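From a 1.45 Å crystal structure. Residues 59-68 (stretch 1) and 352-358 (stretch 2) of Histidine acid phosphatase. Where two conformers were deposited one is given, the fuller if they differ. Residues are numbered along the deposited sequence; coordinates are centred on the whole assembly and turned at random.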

# COMPACT_ATOMS: atom_id res chain seq x y z
N LEU A 59 1.44 -4.36 -16.61
CA LEU A 59 0.04 -4.40 -17.07
C LEU A 59 -0.70 -3.17 -16.48
O LEU A 59 -1.49 -2.51 -17.18
N MET A 60 -0.48 -2.87 -15.21
CA MET A 60 -1.02 -1.65 -14.60
C MET A 60 -0.54 -0.39 -15.32
O MET A 60 -1.34 0.51 -15.57
N GLY A 61 0.75 -0.32 -15.65
CA GLY A 61 1.28 0.82 -16.42
C GLY A 61 0.51 1.02 -17.71
O GLY A 61 0.19 2.15 -18.07
N GLY A 62 0.26 -0.06 -18.43
CA GLY A 62 -0.54 -0.03 -19.68
C GLY A 62 -1.94 0.48 -19.42
O GLY A 62 -2.49 1.20 -20.25
N PHE A 63 -2.54 0.08 -18.31
CA PHE A 63 -3.88 0.56 -17.98
C PHE A 63 -3.85 2.06 -17.71
O PHE A 63 -4.68 2.82 -18.23
N TYR A 64 -2.88 2.49 -16.92
CA TYR A 64 -2.71 3.91 -16.64
C TYR A 64 -2.51 4.71 -17.92
O TYR A 64 -3.08 5.80 -18.08
N ARG A 65 -1.73 4.17 -18.85
CA ARG A 65 -1.56 4.82 -20.15
C ARG A 65 -2.90 5.04 -20.83
O ARG A 65 -3.21 6.16 -21.27
N GLU A 66 -3.74 4.00 -20.90
CA GLU A 66 -5.01 4.12 -21.59
C GLU A 66 -5.91 5.12 -20.86
O GLU A 66 -6.57 5.92 -21.54
N ARG A 67 -5.93 5.10 -19.52
CA ARG A 67 -6.83 5.97 -18.75
C ARG A 67 -6.37 7.41 -18.95
O ARG A 67 -7.18 8.31 -19.25
N PHE A 68 -5.09 7.67 -18.82
CA PHE A 68 -4.64 9.06 -18.86
C PHE A 68 -4.64 9.64 -20.28
O PHE A 68 -4.82 10.85 -20.46
N VAL A 352 -9.70 11.11 -5.32
CA VAL A 352 -8.81 10.01 -4.92
C VAL A 352 -9.48 8.68 -5.21
O VAL A 352 -10.61 8.46 -4.83
N ASN A 353 -8.76 7.81 -5.90
CA ASN A 353 -9.23 6.45 -6.15
C ASN A 353 -8.20 5.44 -5.72
O ASN A 353 -7.01 5.70 -5.81
N MET A 354 -8.66 4.29 -5.26
CA MET A 354 -7.79 3.13 -5.08
C MET A 354 -7.90 2.31 -6.34
O MET A 354 -8.97 1.81 -6.62
N VAL A 355 -6.79 2.15 -7.05
CA VAL A 355 -6.80 1.43 -8.34
C VAL A 355 -5.94 0.18 -8.19
O VAL A 355 -4.87 0.24 -7.57
N TYR A 356 -6.45 -0.94 -8.65
CA TYR A 356 -5.88 -2.25 -8.30
C TYR A 356 -6.30 -3.36 -9.22
O TYR A 356 -7.29 -3.25 -9.91
N GLN A 357 -5.49 -4.41 -9.22
CA GLN A 357 -5.87 -5.66 -9.80
C GLN A 357 -6.63 -6.51 -8.79
O GLN A 357 -6.19 -6.67 -7.64
N THR A 358 -7.73 -7.07 -9.24
CA THR A 358 -8.44 -8.08 -8.47
C THR A 358 -7.56 -9.28 -8.25
O THR A 358 -6.54 -9.48 -8.92

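Residues 59-68 form part of a longer helix that crosses strand 352-356 at 131° between N-to-C directions, with 10.5 Å separating the axes at closest approach. Side chains fill this gap, and no hydrogen bond links the two stretches; the contact buries 345 Å² in total. Leu 59 (chi1 m, chi2 t) opens it, pointing toward the second stretch but touching it lightly, CB lying 4.2 Å from NE2 of Gln 357, an amide nitrogen that is hydrogen-bonded elsewhere in the structure.

Met 60 makes the largest contribution from the helix. With all three chi angles in m, Met 60 folds so that its CE sits 3.8 Å from the backbone O of Val 355 and 4.0 Å from CG1 of Val 355, while CG of Met 60 approaches OE1 of Gln 357 to 3.2 Å. Gln 357 leaves its CA sideways, yet its extended side chain (chi1 m, chi2 144°) carries the amide to the helix. Gly 61 and Gly 62 take no part.

One turn on from Leu 59 and Met 60, Phe 63 (chi1 t) and Tyr 64 (chi1 m) bring two rings to the same methyl: CE2 of Phe 63 and CE1 of Tyr 64 each lie 4.2 Å from CG1 of Val 355. Both rings meet it obliquely. Tyr 64 starts sideways, but its ring reaches in. Val 355 (chi1 t), pointing toward the helix, is thus the apolar centre of the contact, its CG1 shared by Met 60, Phe 63 and Tyr 64.

Arg 65 and Glu 66 are out of reach. Arg 67, extended through chi1 to chi3 in t, spans the remaining distance: NH1 lies 4.1 Å from CG2 of Val 355, and NH2 lies 4.1 Å from CG of Asn 353 (chi1 m), which sits at the guanidinium edge. Phe 68 makes no contact, and Val 352 and Tyr 356 direct their CB atoms away.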

# COMPACT_ATOMS: atom_id res chain seq x y z
CB LEU A 59 -0.67 -5.73 -16.70
CG LEU A 59 -0.13 -6.95 -17.40
CD1 LEU A 59 -0.89 -8.19 -16.90
CD2 LEU A 59 -0.22 -6.86 -18.92
CB MET A 60 -0.70 -1.56 -13.10
CG MET A 60 -1.45 -2.59 -12.28
SD MET A 60 -3.19 -2.15 -12.04
CE MET A 60 -3.10 -0.88 -10.78
CB PHE A 63 -4.43 -0.18 -16.77
CG PHE A 63 -5.78 0.34 -16.34
CD1 PHE A 63 -6.90 0.10 -17.13
CD2 PHE A 63 -5.90 1.16 -15.23
CE1 PHE A 63 -8.16 0.61 -16.77
CE2 PHE A 63 -7.13 1.68 -14.87
CZ PHE A 63 -8.26 1.40 -15.65
CB TYR A 64 -1.53 4.17 -15.69
CG TYR A 64 -1.69 3.75 -14.25
CD1 TYR A 64 -2.74 4.20 -13.47
CD2 TYR A 64 -0.74 2.92 -13.67
CE1 TYR A 64 -2.83 3.77 -12.13
CE2 TYR A 64 -0.84 2.51 -12.35
CZ TYR A 64 -1.89 2.91 -11.61
OH TYR A 64 -1.87 2.45 -10.27
CB ARG A 65 -0.59 4.05 -21.07
CG ARG A 65 -0.40 4.66 -22.45
CD ARG A 65 -0.00 6.13 -22.31
NE ARG A 65 0.27 6.83 -23.58
CZ ARG A 65 1.41 6.75 -24.27
NH1 ARG A 65 2.44 6.02 -23.84
NH2 ARG A 65 1.54 7.43 -25.40
CB GLU A 66 -5.74 2.79 -21.67
CG GLU A 66 -5.14 1.77 -22.60
CD GLU A 66 -6.11 0.67 -23.05
OE1 GLU A 66 -7.35 0.86 -23.09
OE2 GLU A 66 -5.62 -0.41 -23.43
CB ARG A 67 -6.76 5.59 -17.27
CG ARG A 67 -7.49 6.51 -16.29
CD ARG A 67 -7.30 5.91 -14.90
NE ARG A 67 -7.76 6.70 -13.76
CZ ARG A 67 -8.60 6.27 -12.80
NH1 ARG A 67 -9.14 5.04 -12.80
NH2 ARG A 67 -8.91 7.10 -11.80
CB PHE A 68 -3.29 9.22 -18.17
CG PHE A 68 -3.30 8.81 -16.70
CD1 PHE A 68 -4.37 9.13 -15.88
CD2 PHE A 68 -2.26 8.08 -16.16
CE1 PHE A 68 -4.39 8.73 -14.51
CE2 PHE A 68 -2.27 7.69 -14.83
CZ PHE A 68 -3.35 7.98 -14.02
CB VAL A 352 -8.38 10.07 -3.43
CG1 VAL A 352 -7.17 9.20 -3.19
CG2 VAL A 352 -8.11 11.45 -2.97
CB ASN A 353 -9.50 6.20 -7.64
CG ASN A 353 -10.77 6.89 -8.13
OD1 ASN A 353 -10.80 8.10 -8.24
ND2 ASN A 353 -11.81 6.11 -8.43
CB MET A 354 -8.19 2.30 -3.86
CG MET A 354 -7.17 1.27 -3.45
SD MET A 354 -5.59 2.02 -2.86
CE MET A 354 -4.83 0.40 -2.79
CB VAL A 355 -6.25 2.34 -9.46
CG1 VAL A 355 -6.21 1.63 -10.82
CG2 VAL A 355 -7.11 3.59 -9.57
CB TYR A 356 -6.30 -2.60 -6.87
CG TYR A 356 -7.79 -2.85 -6.79
CD1 TYR A 356 -8.70 -1.80 -6.75
CD2 TYR A 356 -8.33 -4.16 -6.84
CE1 TYR A 356 -10.05 -2.02 -6.67
CE2 TYR A 356 -9.68 -4.38 -6.82
CZ TYR A 356 -10.54 -3.29 -6.77
OH TYR A 356 -11.89 -3.51 -6.76
CB GLN A 357 -4.63 -6.40 -10.28
CG GLN A 357 -4.06 -5.81 -11.56
CD GLN A 357 -2.55 -5.84 -11.62
OE1 GLN A 357 -1.86 -5.32 -10.72
NE2 GLN A 357 -2.02 -6.29 -12.74
CB THR A 358 -9.75 -8.53 -9.12
OG1 THR A 358 -9.46 -9.26 -10.31
CG2 THR A 358 -10.67 -7.40 -9.43